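Local coordinates for protein GCN5-related N-acetyltransferase (Anabaena variabilis, PDB 2OZG) that binds coenzyme A and probably transfers acetyl groups from acetyl-coenzyme A to amine substrates, possibly aminoglycosides, at residues F10-K14 with H103-E107; L66-W72 with H179-H185; V242-W246 with L269-L273; L154-V159 with S203-D208. All coordinates share one frame; numbering follows the deposited sequence.

Contact 1: residues F10-K14 with H103-E107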
loop_
_atom_site.group_PDB
_atom_site.type_symbol
_atom_site.label_atom_id
_atom_site.label_comp_id
_atom_site.label_asym_id
_atom_site.label_seq_id
_atom_site.Cartn_x
_atom_site.Cartn_y
_atom_site.Cartn_z
ATOM N N PHE A 10 6.560 -30.284 36.458
ATOM C CA PHE A 10 6.159 -28.886 36.519
ATOM C C PHE A 10 5.625 -28.610 37.906
ATOM O O PHE A 10 4.764 -29.320 38.373
ATOM C CB PHE A 10 5.073 -28.552 35.523
ATOM C CG PHE A 10 5.489 -28.682 34.101
ATOM C CD1 PHE A 10 6.540 -27.929 33.596
ATOM C CD2 PHE A 10 4.803 -29.510 33.248
ATOM C CE1 PHE A 10 6.919 -28.044 32.269
ATOM C CE2 PHE A 10 5.178 -29.629 31.919
ATOM C CZ PHE A 10 6.240 -28.895 31.433
ATOM N N LYS A 11 6.143 -27.588 38.567
ATOM C CA LYS A 11 5.684 -27.212 39.880
ATOM C C LYS A 11 5.046 -25.826 39.721
ATOM O O LYS A 11 5.618 -24.941 39.077
ATOM C CB LYS A 11 6.852 -27.217 40.885
ATOM C CG LYS A 11 6.447 -26.874 42.317
ATOM C CD LYS A 11 7.633 -26.655 43.231
ATOM C CE LYS A 11 7.166 -26.415 44.661
ATOM N NZ LYS A 11 8.263 -26.463 45.700
ATOM N N TYR A 12 3.857 -25.656 40.299
ATOM C CA TYR A 12 3.084 -24.400 40.224
ATOM C C TYR A 12 3.187 -23.661 41.541
ATOM O O TYR A 12 2.919 -24.263 42.548
ATOM C CB TYR A 12 1.617 -24.773 39.962
ATOM C CG TYR A 12 0.579 -23.671 40.016
ATOM C CD1 TYR A 12 0.386 -22.822 38.945
ATOM C CD2 TYR A 12 -0.294 -23.552 41.111
ATOM C CE1 TYR A 12 -0.590 -21.833 38.980
ATOM C CE2 TYR A 12 -1.283 -22.571 41.148
ATOM C CZ TYR A 12 -1.421 -21.708 40.077
ATOM O OH TYR A 12 -2.403 -20.725 40.067
ATOM N N THR A 13 3.503 -22.358 41.550
ATOM C CA THR A 13 3.637 -21.632 42.804
ATOM C C THR A 13 3.187 -20.179 42.696
ATOM O O THR A 13 3.008 -19.668 41.629
ATOM C CB THR A 13 5.136 -21.594 43.249
ATOM O OG1 THR A 13 5.847 -20.575 42.532
ATOM C CG2 THR A 13 5.809 -22.941 43.018
ATOM N N LYS A 14 3.044 -19.486 43.810
ATOM C CA LYS A 14 2.727 -18.064 43.731
ATOM C C LYS A 14 4.048 -17.376 43.410
ATOM O O LYS A 14 5.119 -17.921 43.729
ATOM C CB LYS A 14 2.043 -17.574 45.027
ATOM C CG LYS A 14 0.667 -18.259 45.220
ATOM C CD LYS A 14 -0.131 -17.799 46.430
ATOM N N HIS A 103 -3.463 -26.096 36.624
ATOM C CA HIS A 103 -3.190 -25.709 38.006
ATOM C C HIS A 103 -3.923 -24.465 38.397
ATOM O O HIS A 103 -4.476 -24.408 39.466
ATOM C CB HIS A 103 -1.677 -25.526 38.273
ATOM C CG HIS A 103 -0.949 -26.813 38.512
ATOM N ND1 HIS A 103 0.069 -27.267 37.693
ATOM C CD2 HIS A 103 -1.084 -27.746 39.494
ATOM C CE1 HIS A 103 0.537 -28.412 38.161
ATOM N NE2 HIS A 103 -0.148 -28.726 39.249
ATOM N N THR A 104 -3.863 -23.446 37.555
ATOM C CA THR A 104 -4.568 -22.205 37.754
ATOM C C THR A 104 -6.072 -22.409 37.913
ATOM O O THR A 104 -6.680 -21.856 38.819
ATOM C CB THR A 104 -4.303 -21.256 36.533
ATOM O OG1 THR A 104 -2.898 -21.022 36.438
ATOM C CG2 THR A 104 -5.000 -19.944 36.684
ATOM N N LEU A 105 -6.684 -23.181 37.020
ATOM C CA LEU A 105 -8.098 -23.490 37.136
ATOM C C LEU A 105 -8.441 -24.181 38.453
ATOM O O LEU A 105 -9.447 -23.871 39.093
ATOM C CB LEU A 105 -8.558 -24.342 35.948
ATOM C CG LEU A 105 -8.764 -23.622 34.647
ATOM C CD1 LEU A 105 -9.065 -24.647 33.529
ATOM C CD2 LEU A 105 -9.910 -22.645 34.767
ATOM N N GLN A 106 -7.604 -25.117 38.869
ATOM C CA GLN A 106 -7.789 -25.791 40.136
ATOM C C GLN A 106 -7.734 -24.778 41.259
ATOM O O GLN A 106 -8.527 -24.857 42.197
ATOM C CB GLN A 106 -6.739 -26.878 40.336
ATOM C CG GLN A 106 -6.659 -27.473 41.768
ATOM C CD GLN A 106 -7.944 -28.229 42.236
ATOM O OE1 GLN A 106 -8.917 -28.424 41.480
ATOM N NE2 GLN A 106 -7.921 -28.671 43.493
ATOM N N GLU A 107 -6.817 -23.814 41.184
ATOM C CA GLU A 107 -6.773 -22.797 42.241
ATOM C C GLU A 107 -8.048 -21.948 42.243
ATOM O O GLU A 107 -8.628 -21.668 43.271
ATOM C CB GLU A 107 -5.550 -21.898 42.076
ATOM C CG GLU A 107 -5.521 -20.802 43.089
ATOM C CD GLU A 107 -4.286 -19.931 43.007
ATOM O OE1 GLU A 107 -3.313 -20.260 42.264
ATOM O OE2 GLU A 107 -4.306 -18.899 43.702
#
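Tyr12 carries this contact, its ring reaching from strand 10-14 to the helical turn 103-107, with His103 over one face and Glu107 at the far edge. Because CG stands opposite the backbone N (chi1 172°), the ring is led off the strand toward the helix. His103 CB lies over the phenol ring, 3.6 Å from its centroid, and Tyr12 CB lies in turn over the imidazole, 3.8 Å from the His103 ring centroid. The rings are almost parallel, at 12°, but slid so far past each other that they hardly overlap; two reciprocal CH-pi contacts hold the pair. Thr104 crosses Tyr12 at about a right angle, its OG1, bonded to Leu100 O, 3.5 Å from Tyr12 CE1. At the tip, Tyr12 OH donates to Glu107 OE1 in the plane of the ring; the modelled 2.4 Å is very short, and its exact value is doubtful. Glu107 suits the place by its length: fully extended, it offers OE1 to the phenol and OE2 to a salt bridge with Arg51. A leucine in place of Tyr12 would probably cost OE1 the phenol hydroxyl and leave His103 CB without a flat ring. The strand pairs with 50-55, the first two strands of a GNAT fold, and the Tyr12 and Thr104 side chains touch Ile65 on strand 58-72, beneath the helix that follows the coenzyme A-binding glycines Gly93 and Gly95.

Contact 2: residues L66-W72 with H179-H185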
loop_
_atom_site.group_PDB
_atom_site.type_symbol
_atom_site.label_atom_id
_atom_site.label_comp_id
_atom_site.label_asym_id
_atom_site.label_seq_id
_atom_site.Cartn_x
_atom_site.Cartn_y
_atom_site.Cartn_z
ATOM N N LEU A 66 -6.579 -12.353 37.816
ATOM C CA LEU A 66 -7.276 -11.105 38.237
ATOM C C LEU A 66 -8.640 -11.423 38.821
ATOM O O LEU A 66 -9.613 -11.684 38.081
ATOM C CB LEU A 66 -7.426 -10.102 37.046
ATOM C CG LEU A 66 -6.108 -9.765 36.353
ATOM C CD1 LEU A 66 -6.299 -8.759 35.209
ATOM C CD2 LEU A 66 -5.087 -9.203 37.330
ATOM N N PRO A 67 -8.697 -11.516 40.157
ATOM C CA PRO A 67 -9.965 -11.789 40.755
ATOM C C PRO A 67 -10.861 -10.592 40.729
ATOM O O PRO A 67 -10.553 -9.565 41.335
ATOM C CB PRO A 67 -9.619 -12.225 42.206
ATOM C CG PRO A 67 -8.139 -12.295 42.276
ATOM C CD PRO A 67 -7.611 -11.501 41.124
HETATM N N MSE A 68 -11.988 -10.727 40.046
HETATM C CA MSE A 68 -12.896 -9.605 39.925
HETATM C C MSE A 68 -14.322 -10.095 39.724
HETATM O O MSE A 68 -14.755 -11.005 40.397
HETATM C CB MSE A 68 -12.407 -8.709 38.781
HETATM C CG MSE A 68 -12.285 -9.401 37.474
HETATM SE SE MSE A 68 -11.837 -8.251 35.989
HETATM C CE MSE A 68 -10.714 -9.494 35.030
ATOM N N GLY A 69 -15.080 -9.448 38.861
ATOM C CA GLY A 69 -16.437 -9.859 38.610
ATOM C C GLY A 69 -16.791 -9.582 37.180
ATOM O O GLY A 69 -16.091 -8.818 36.475
ATOM N N GLN A 70 -17.902 -10.183 36.765
ATOM C CA GLN A 70 -18.431 -9.993 35.419
ATOM C C GLN A 70 -19.956 -9.913 35.527
ATOM O O GLN A 70 -20.569 -10.708 36.244
ATOM C CB GLN A 70 -18.043 -11.162 34.508
ATOM C CG GLN A 70 -18.110 -10.798 33.068
ATOM C CD GLN A 70 -17.471 -11.759 32.160
ATOM O OE1 GLN A 70 -17.365 -12.948 32.466
ATOM N NE2 GLN A 70 -17.135 -11.284 30.933
ATOM N N TRP A 71 -20.554 -8.964 34.804
ATOM C CA TRP A 71 -22.002 -8.780 34.849
ATOM C C TRP A 71 -22.771 -9.648 33.817
ATOM O O TRP A 71 -22.669 -9.399 32.625
ATOM C CB TRP A 71 -22.325 -7.302 34.703
ATOM C CG TRP A 71 -21.769 -6.453 35.809
ATOM C CD1 TRP A 71 -20.567 -5.790 35.787
ATOM C CD2 TRP A 71 -22.356 -6.155 37.087
ATOM N NE1 TRP A 71 -20.371 -5.129 36.946
ATOM C CE2 TRP A 71 -21.443 -5.329 37.773
ATOM C CE3 TRP A 71 -23.562 -6.479 37.707
ATOM C CZ2 TRP A 71 -21.715 -4.802 39.055
ATOM C CZ3 TRP A 71 -23.795 -6.019 38.984
ATOM C CH2 TRP A 71 -22.900 -5.182 39.638
ATOM N N TRP A 72 -23.531 -10.649 34.290
ATOM C CA TRP A 72 -24.309 -11.548 33.421
ATOM C C TRP A 72 -25.768 -11.460 33.876
ATOM O O TRP A 72 -26.079 -11.734 35.046
ATOM C CB TRP A 72 -23.807 -13.013 33.520
ATOM C CG TRP A 72 -22.364 -13.210 33.027
ATOM C CD1 TRP A 72 -21.210 -13.373 33.789
ATOM C CD2 TRP A 72 -21.943 -13.126 31.667
ATOM N NE1 TRP A 72 -20.113 -13.499 32.938
ATOM C CE2 TRP A 72 -20.554 -13.332 31.638
ATOM C CE3 TRP A 72 -22.646 -12.977 30.447
ATOM C CZ2 TRP A 72 -19.849 -13.340 30.446
ATOM C CZ3 TRP A 72 -21.960 -12.942 29.295
ATOM C CH2 TRP A 72 -20.573 -13.127 29.283
ATOM N N HIS A 179 -24.453 -7.013 29.338
ATOM C CA HIS A 179 -24.242 -8.473 29.459
ATOM C C HIS A 179 -22.817 -8.755 28.979
ATOM O O HIS A 179 -22.445 -8.451 27.810
ATOM C CB HIS A 179 -25.328 -9.155 28.622
ATOM C CG HIS A 179 -25.512 -10.631 28.838
ATOM N ND1 HIS A 179 -25.824 -11.183 30.060
ATOM C CD2 HIS A 179 -25.587 -11.650 27.940
ATOM C CE1 HIS A 179 -26.022 -12.480 29.916
ATOM N NE2 HIS A 179 -25.883 -12.791 28.641
ATOM N N GLY A 180 -21.981 -9.187 29.939
ATOM C CA GLY A 180 -20.570 -9.460 29.660
ATOM C C GLY A 180 -19.536 -8.477 30.211
ATOM O O GLY A 180 -18.342 -8.814 30.214
ATOM N N TYR A 181 -19.972 -7.298 30.683
ATOM C CA TYR A 181 -19.063 -6.264 31.157
ATOM C C TYR A 181 -18.364 -6.694 32.394
ATOM O O TYR A 181 -18.886 -7.467 33.227
ATOM C CB TYR A 181 -19.755 -4.891 31.429
ATOM C CG TYR A 181 -19.383 -3.716 30.540
ATOM C CD1 TYR A 181 -19.409 -3.802 29.148
ATOM C CD2 TYR A 181 -19.055 -2.481 31.105
ATOM C CE1 TYR A 181 -19.077 -2.678 28.343
ATOM C CE2 TYR A 181 -18.780 -1.363 30.318
ATOM C CZ TYR A 181 -18.809 -1.463 28.921
ATOM O OH TYR A 181 -18.482 -0.387 28.137
ATOM N N LEU A 182 -17.162 -6.180 32.529
ATOM C CA LEU A 182 -16.385 -6.483 33.734
ATOM C C LEU A 182 -16.819 -5.695 34.946
ATOM O O LEU A 182 -17.309 -4.591 34.797
ATOM C CB LEU A 182 -14.938 -6.100 33.535
ATOM C CG LEU A 182 -14.133 -6.842 32.473
ATOM C CD1 LEU A 182 -12.640 -6.397 32.539
ATOM C CD2 LEU A 182 -14.286 -8.337 32.624
ATOM N N ASP A 183 -16.700 -6.309 36.121
ATOM C CA ASP A 183 -16.651 -5.511 37.362
ATOM C C ASP A 183 -15.127 -5.484 37.490
ATOM O O ASP A 183 -14.498 -6.456 37.859
ATOM C CB ASP A 183 -17.370 -6.124 38.562
ATOM C CG ASP A 183 -17.190 -5.283 39.841
ATOM O OD1 ASP A 183 -16.474 -4.270 39.797
ATOM O OD2 ASP A 183 -17.737 -5.649 40.886
ATOM N N ARG A 184 -14.533 -4.380 37.063
ATOM C CA ARG A 184 -13.094 -4.289 36.924
ATOM C C ARG A 184 -12.168 -4.459 38.147
ATOM O O ARG A 184 -12.349 -3.857 39.191
ATOM C CB ARG A 184 -12.741 -2.921 36.348
ATOM C CG ARG A 184 -13.062 -2.706 34.897
ATOM C CD ARG A 184 -12.943 -1.218 34.529
ATOM N NE ARG A 184 -13.179 -1.044 33.083
ATOM C CZ ARG A 184 -13.342 0.113 32.452
ATOM N NH1 ARG A 184 -13.314 1.247 33.120
ATOM N NH2 ARG A 184 -13.551 0.115 31.133
ATOM N N HIS A 185 -11.119 -5.224 37.925
ATOM C CA HIS A 185 -10.037 -5.346 38.869
ATOM C C HIS A 185 -9.334 -3.996 38.759
ATOM O O HIS A 185 -9.353 -3.349 37.679
ATOM C CB HIS A 185 -9.077 -6.471 38.426
ATOM C CG HIS A 185 -8.017 -6.802 39.405
ATOM N ND1 HIS A 185 -6.819 -6.112 39.483
ATOM C CD2 HIS A 185 -7.951 -7.780 40.334
ATOM C CE1 HIS A 185 -6.076 -6.634 40.438
ATOM N NE2 HIS A 185 -6.731 -7.656 40.964
#
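His185 meets Leu66 and Pro67 at one end of an antiparallel pairing between strand 58-72 and the 179-185 segment. Its CG is anti to the backbone N (chi1 -173°), which swings the imidazole across the strand: Leu66 CD2 sits over the centre of the ring, 4.1 Å from the centroid, and Pro67 O lies at its edge, in plane, 3.3 Å from His185 CD2. The ring's ND1 caps Ala187 N, so the same histidine packs on the strand and starts helix 186-192. Asp183 comes next, pairing with Gly69 through two backbone bonds, the shorter from Asp183 N to Gly69 O at 2.6 Å. Glycine fits here because a side chain would crowd Asp183 CB; the carboxylate goes to a salt bridge with Arg76. Trp71 slants across Asp183, NE1 3.6 Å from Asp183 CB, with Leu182 O at the indole edge, while Trp71 N makes a nearly straight bond of 2.7 Å to Tyr181 O. Beyond it, Gly180 CA packs over the face of Trp72, at backbone angles that call for glycine, and the edge of Trp72 meets the face of His179 in a T-shaped pair. Where the first GNAT range meets the second, backbone bonds set the register, the indoles of Trp71 and Trp72 lie against residues 179-183, and Gln70 spends both ends of its amide, NE2 on Gly180 O at 2.8 Å and OE1 on Trp72 NE1.

Contact 3: residues V242-W246 with L269-L273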
loop_
_atom_site.group_PDB
_atom_site.type_symbol
_atom_site.label_atom_id
_atom_site.label_comp_id
_atom_site.label_asym_id
_atom_site.label_seq_id
_atom_site.Cartn_x
_atom_site.Cartn_y
_atom_site.Cartn_z
ATOM N N VAL A 242 -25.427 10.306 24.569
ATOM C CA VAL A 242 -25.011 9.806 23.256
ATOM C C VAL A 242 -24.865 10.935 22.243
ATOM O O VAL A 242 -23.839 11.015 21.581
ATOM C CB VAL A 242 -25.897 8.670 22.668
ATOM C CG1 VAL A 242 -25.332 8.213 21.323
ATOM C CG2 VAL A 242 -25.984 7.473 23.601
ATOM N N GLN A 243 -25.850 11.829 22.148
ATOM C CA GLN A 243 -25.760 12.980 21.213
ATOM C C GLN A 243 -24.564 13.872 21.524
ATOM O O GLN A 243 -23.876 14.400 20.629
ATOM C CB GLN A 243 -27.023 13.831 21.258
ATOM C CG GLN A 243 -28.287 13.137 20.791
ATOM C CD GLN A 243 -28.278 12.642 19.299
ATOM O OE1 GLN A 243 -27.440 13.052 18.490
ATOM N NE2 GLN A 243 -29.256 11.779 18.948
ATOM N N SER A 244 -24.321 14.034 22.808
ATOM C CA SER A 244 -23.236 14.865 23.317
ATOM C C SER A 244 -21.874 14.253 23.006
ATOM O O SER A 244 -20.940 14.927 22.628
ATOM C CB SER A 244 -23.471 15.126 24.808
ATOM O OG SER A 244 -24.628 15.981 25.020
ATOM N N PHE A 245 -21.799 12.933 23.095
ATOM C CA PHE A 245 -20.616 12.183 22.743
ATOM C C PHE A 245 -20.230 12.413 21.285
ATOM O O PHE A 245 -19.117 12.827 20.976
ATOM C CB PHE A 245 -20.984 10.721 22.996
ATOM C CG PHE A 245 -19.973 9.700 22.563
ATOM C CD1 PHE A 245 -18.980 9.264 23.435
ATOM C CD2 PHE A 245 -20.105 9.041 21.325
ATOM C CE1 PHE A 245 -18.071 8.220 23.036
ATOM C CE2 PHE A 245 -19.205 8.065 20.924
ATOM C CZ PHE A 245 -18.198 7.632 21.806
ATOM N N TRP A 246 -21.173 12.155 20.394
ATOM C CA TRP A 246 -20.940 12.314 18.985
ATOM C C TRP A 246 -20.657 13.738 18.636
ATOM O O TRP A 246 -19.831 13.960 17.795
ATOM C CB TRP A 246 -22.109 11.837 18.127
ATOM C CG TRP A 246 -22.190 10.335 17.952
ATOM C CD1 TRP A 246 -23.245 9.540 18.264
ATOM C CD2 TRP A 246 -21.169 9.463 17.431
ATOM N NE1 TRP A 246 -22.957 8.201 17.981
ATOM C CE2 TRP A 246 -21.680 8.139 17.483
ATOM C CE3 TRP A 246 -19.862 9.660 16.978
ATOM C CZ2 TRP A 246 -20.946 7.051 17.064
ATOM C CZ3 TRP A 246 -19.120 8.540 16.540
ATOM C CH2 TRP A 246 -19.649 7.278 16.604
ATOM N N LEU A 269 -24.275 2.868 18.924
ATOM C CA LEU A 269 -23.924 4.267 18.788
ATOM C C LEU A 269 -23.988 4.713 17.321
ATOM O O LEU A 269 -24.405 5.827 17.028
ATOM C CB LEU A 269 -22.516 4.541 19.335
ATOM C CG LEU A 269 -22.193 4.315 20.825
ATOM C CD1 LEU A 269 -20.800 4.826 21.085
ATOM C CD2 LEU A 269 -23.133 4.947 21.767
ATOM N N THR A 270 -23.644 3.820 16.407
ATOM C CA THR A 270 -23.671 4.121 14.969
ATOM C C THR A 270 -25.110 4.283 14.450
ATOM O O THR A 270 -25.327 4.766 13.343
ATOM C CB THR A 270 -22.913 3.054 14.169
ATOM O OG1 THR A 270 -23.325 1.751 14.570
ATOM C CG2 THR A 270 -21.401 3.180 14.392
ATOM N N LEU A 271 -26.089 3.927 15.265
ATOM C CA LEU A 271 -27.485 4.085 14.842
ATOM C C LEU A 271 -27.790 5.579 14.656
ATOM O O LEU A 271 -28.565 5.965 13.783
ATOM C CB LEU A 271 -28.448 3.434 15.861
ATOM C CG LEU A 271 -29.949 3.635 15.598
ATOM C CD1 LEU A 271 -30.335 3.047 14.271
ATOM C CD2 LEU A 271 -30.742 3.033 16.697
ATOM N N LEU A 272 -27.141 6.420 15.463
ATOM C CA LEU A 272 -27.367 7.837 15.400
ATOM C C LEU A 272 -26.625 8.622 14.307
ATOM O O LEU A 272 -26.892 9.782 14.130
ATOM C CB LEU A 272 -27.086 8.451 16.764
ATOM C CG LEU A 272 -27.951 7.923 17.919
ATOM C CD1 LEU A 272 -27.689 8.760 19.135
ATOM C CD2 LEU A 272 -29.429 7.987 17.565
ATOM N N LEU A 273 -25.687 7.998 13.604
ATOM C CA LEU A 273 -24.953 8.661 12.504
ATOM C C LEU A 273 -25.822 8.819 11.250
ATOM O O LEU A 273 -26.720 8.000 10.986
ATOM C CB LEU A 273 -23.740 7.818 12.146
ATOM C CG LEU A 273 -22.695 7.486 13.246
ATOM C CD1 LEU A 273 -21.655 6.444 12.733
ATOM C CD2 LEU A 273 -21.982 8.708 13.705
#
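Val242 of helix 239-250 packs against Leu269 and Leu272 at the apolar centre. Leu272 CD1 presses on Val242 CG1 at 3.3 Å, tighter than usual for two carbons, and Leu269 divides its branches, CD2 toward Val242 and CD1 against the Phe245 ring, 3.6 Å from CE2. Leucine suits position 269, since its two methyls can wedge against different neighbours. Trp246 lies beside them with its indole covered on both faces: Leu273 CD2 stands over the centre of the six-membered ring, 3.7 Å from its centroid, and Phe245 CD2 covers the opposite face nearer the rim. The helix links the parallel strands 227-236 and 258-263, the beta-alpha-beta crossover of a GNAT fold, here in the second of the protein's two GNAT ranges, and the 3-10 turn 269-272 follows it to cover the helix. At the polar side of the indole, Trp246 NE1 donates to Leu269 O over 2.9 Å, coming from above the carbonyl plane at an N-H...O angle of 139°; Leu272 N reaches the same oxygen from the other face. Outermost, the amide of Gln243, bent at chi2, lies against Leu272 CD1, and Arg127 of the second subunit donates to Leu273 O.

Contact 4: residues L154-V159 with S203-D208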
loop_
_atom_site.group_PDB
_atom_site.type_symbol
_atom_site.label_atom_id
_atom_site.label_comp_id
_atom_site.label_asym_id
_atom_site.label_seq_id
_atom_site.Cartn_x
_atom_site.Cartn_y
_atom_site.Cartn_z
ATOM N N LEU A 154 -25.816 18.158 26.339
ATOM C CA LEU A 154 -25.105 18.183 27.621
ATOM C C LEU A 154 -23.695 18.680 27.406
ATOM O O LEU A 154 -23.114 18.468 26.333
ATOM C CB LEU A 154 -25.018 16.764 28.217
ATOM C CG LEU A 154 -26.353 16.057 28.391
ATOM C CD1 LEU A 154 -26.148 14.697 28.951
ATOM C CD2 LEU A 154 -27.286 16.858 29.279
ATOM N N PRO A 155 -23.164 19.423 28.393
ATOM C CA PRO A 155 -21.813 19.867 28.297
ATOM C C PRO A 155 -20.823 18.791 28.651
ATOM O O PRO A 155 -21.157 17.831 29.324
ATOM C CB PRO A 155 -21.719 20.959 29.366
ATOM C CG PRO A 155 -22.722 20.683 30.303
ATOM C CD PRO A 155 -23.841 20.001 29.558
ATOM N N LEU A 156 -19.600 19.007 28.215
ATOM C CA LEU A 156 -18.485 18.162 28.557
ATOM C C LEU A 156 -17.528 18.990 29.379
ATOM O O LEU A 156 -17.407 20.187 29.158
ATOM C CB LEU A 156 -17.784 17.602 27.321
ATOM C CG LEU A 156 -18.521 16.362 26.833
ATOM C CD1 LEU A 156 -19.516 16.758 25.819
ATOM C CD2 LEU A 156 -17.555 15.361 26.312
ATOM N N GLU A 157 -16.861 18.322 30.307
ATOM C CA GLU A 157 -15.965 18.928 31.260
ATOM C C GLU A 157 -14.724 18.061 31.448
ATOM O O GLU A 157 -14.868 16.909 31.735
ATOM C CB GLU A 157 -16.682 19.006 32.593
ATOM C CG GLU A 157 -15.916 19.769 33.629
ATOM C CD GLU A 157 -16.524 19.660 35.028
ATOM O OE1 GLU A 157 -17.632 19.080 35.172
ATOM O OE2 GLU A 157 -15.878 20.146 35.973
ATOM N N PRO A 158 -13.506 18.623 31.277
ATOM C CA PRO A 158 -12.337 17.816 31.544
ATOM C C PRO A 158 -12.169 17.620 33.034
ATOM O O PRO A 158 -12.367 18.540 33.785
ATOM C CB PRO A 158 -11.205 18.670 30.999
ATOM C CG PRO A 158 -11.718 20.123 31.191
ATOM C CD PRO A 158 -13.146 19.987 30.810
ATOM N N VAL A 159 -11.877 16.400 33.445
ATOM C CA VAL A 159 -11.722 16.037 34.828
ATOM C C VAL A 159 -10.538 15.102 34.937
ATOM O O VAL A 159 -10.084 14.544 33.947
ATOM C CB VAL A 159 -12.973 15.339 35.369
ATOM C CG1 VAL A 159 -14.178 16.300 35.299
ATOM C CG2 VAL A 159 -13.259 14.058 34.572
ATOM N N SER A 203 -9.695 12.964 29.655
ATOM C CA SER A 203 -10.870 12.411 30.343
ATOM C C SER A 203 -11.899 13.532 30.521
ATOM O O SER A 203 -11.572 14.620 31.018
ATOM C CB SER A 203 -10.451 11.984 31.739
ATOM O OG SER A 203 -9.574 10.921 31.689
ATOM N N TYR A 204 -13.133 13.282 30.108
ATOM C CA TYR A 204 -14.200 14.258 30.207
ATOM C C TYR A 204 -15.405 13.550 30.778
ATOM O O TYR A 204 -15.630 12.387 30.461
ATOM C CB TYR A 204 -14.571 14.731 28.776
ATOM C CG TYR A 204 -13.575 15.701 28.186
ATOM C CD1 TYR A 204 -12.358 15.260 27.677
ATOM C CD2 TYR A 204 -13.867 17.057 28.097
ATOM C CE1 TYR A 204 -11.475 16.123 27.156
ATOM C CE2 TYR A 204 -12.954 17.960 27.574
ATOM C CZ TYR A 204 -11.762 17.492 27.133
ATOM O OH TYR A 204 -10.889 18.385 26.571
ATOM N N LEU A 205 -16.182 14.272 31.551
ATOM C CA LEU A 205 -17.498 13.845 32.012
ATOM C C LEU A 205 -18.479 14.493 31.053
ATOM O O LEU A 205 -18.252 15.624 30.586
ATOM C CB LEU A 205 -17.841 14.346 33.406
ATOM C CG LEU A 205 -16.982 13.820 34.562
ATOM C CD1 LEU A 205 -17.419 14.444 35.927
ATOM C CD2 LEU A 205 -16.904 12.266 34.641
ATOM N N ILE A 206 -19.551 13.756 30.754
ATOM C CA ILE A 206 -20.653 14.235 29.940
ATOM C C ILE A 206 -21.814 14.464 30.880
ATOM O O ILE A 206 -22.235 13.553 31.580
ATOM C CB ILE A 206 -21.113 13.175 28.905
ATOM C CG1 ILE A 206 -19.962 12.813 27.989
ATOM C CG2 ILE A 206 -22.253 13.732 28.054
ATOM C CD1 ILE A 206 -20.170 11.600 27.137
ATOM N N GLY A 207 -22.319 15.684 30.901
ATOM C CA GLY A 207 -23.484 16.030 31.683
ATOM C C GLY A 207 -23.426 17.397 32.273
ATOM O O GLY A 207 -22.364 18.067 32.234
ATOM N N ASP A 208 -24.587 17.861 32.759
ATOM C CA ASP A 208 -24.621 19.130 33.476
ATOM C C ASP A 208 -23.838 18.871 34.757
ATOM O O ASP A 208 -23.591 17.704 35.125
ATOM C CB ASP A 208 -26.041 19.626 33.796
ATOM C CG ASP A 208 -26.834 19.988 32.559
ATOM O OD1 ASP A 208 -26.292 20.657 31.656
ATOM O OD2 ASP A 208 -28.024 19.606 32.495
#
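Pro158 lies over one face of the Tyr204 ring, the two side chains crossing obliquely, with CB 4.2 Å from the ring centroid and 22° off its normal. The ring sits there because CG is anti to the carbonyl carbon (chi1 -76°). On the same face of the sheet Leu156 runs beside Ile206, pointing the same way, its CD2 3.9 Å from Ile206 CG1, and stands across Tyr204, touching its CB. Strands 156-158 and 202-206 are an antiparallel pair, of which 202-206 falls in the second GNAT range, joined by backbone bonds such as Val159 N to Ser203 O and Glu157 N to Leu205 O. Gly207 N meets Pro155 O at 2.9 Å; backbone angles of 144/166° there call for glycine, since a side chain would be jammed against the preceding carbonyl. On the other face Leu205 crosses Val159 at about a right angle, CG 3.7 Å from Val159 CG2. Branched aliphatics suit both faces, where helices 165-177 and 239-250 pack. Phenylalanine in place of Tyr204 would probably leave Gln29 and Glu90 of the third subunit without the hydroxyl they share. Pro158 also touches Glu90 of that subunit.

From the N terminus, contact 1 closes the first loop, joining strand 10-14 to helix 96-110 in the first GNAT range. Before it ends, strand 58-72 has already set out toward contact 2, so the two loops cross, and contact 2 carries the chain into the second GNAT range. Contact 4 starts at 154, inside that loop, and closes at 208, crossing contact 2 in turn. Contact 3 follows in series, linking helix 239-250 to the 3-10 turn beyond strand 258-263. Contacts 3 and 4 touch, Ser244 OG lying 2.8 Å from Leu154 N, whereas contact 1 is far from both, on the other side of the chain's centre.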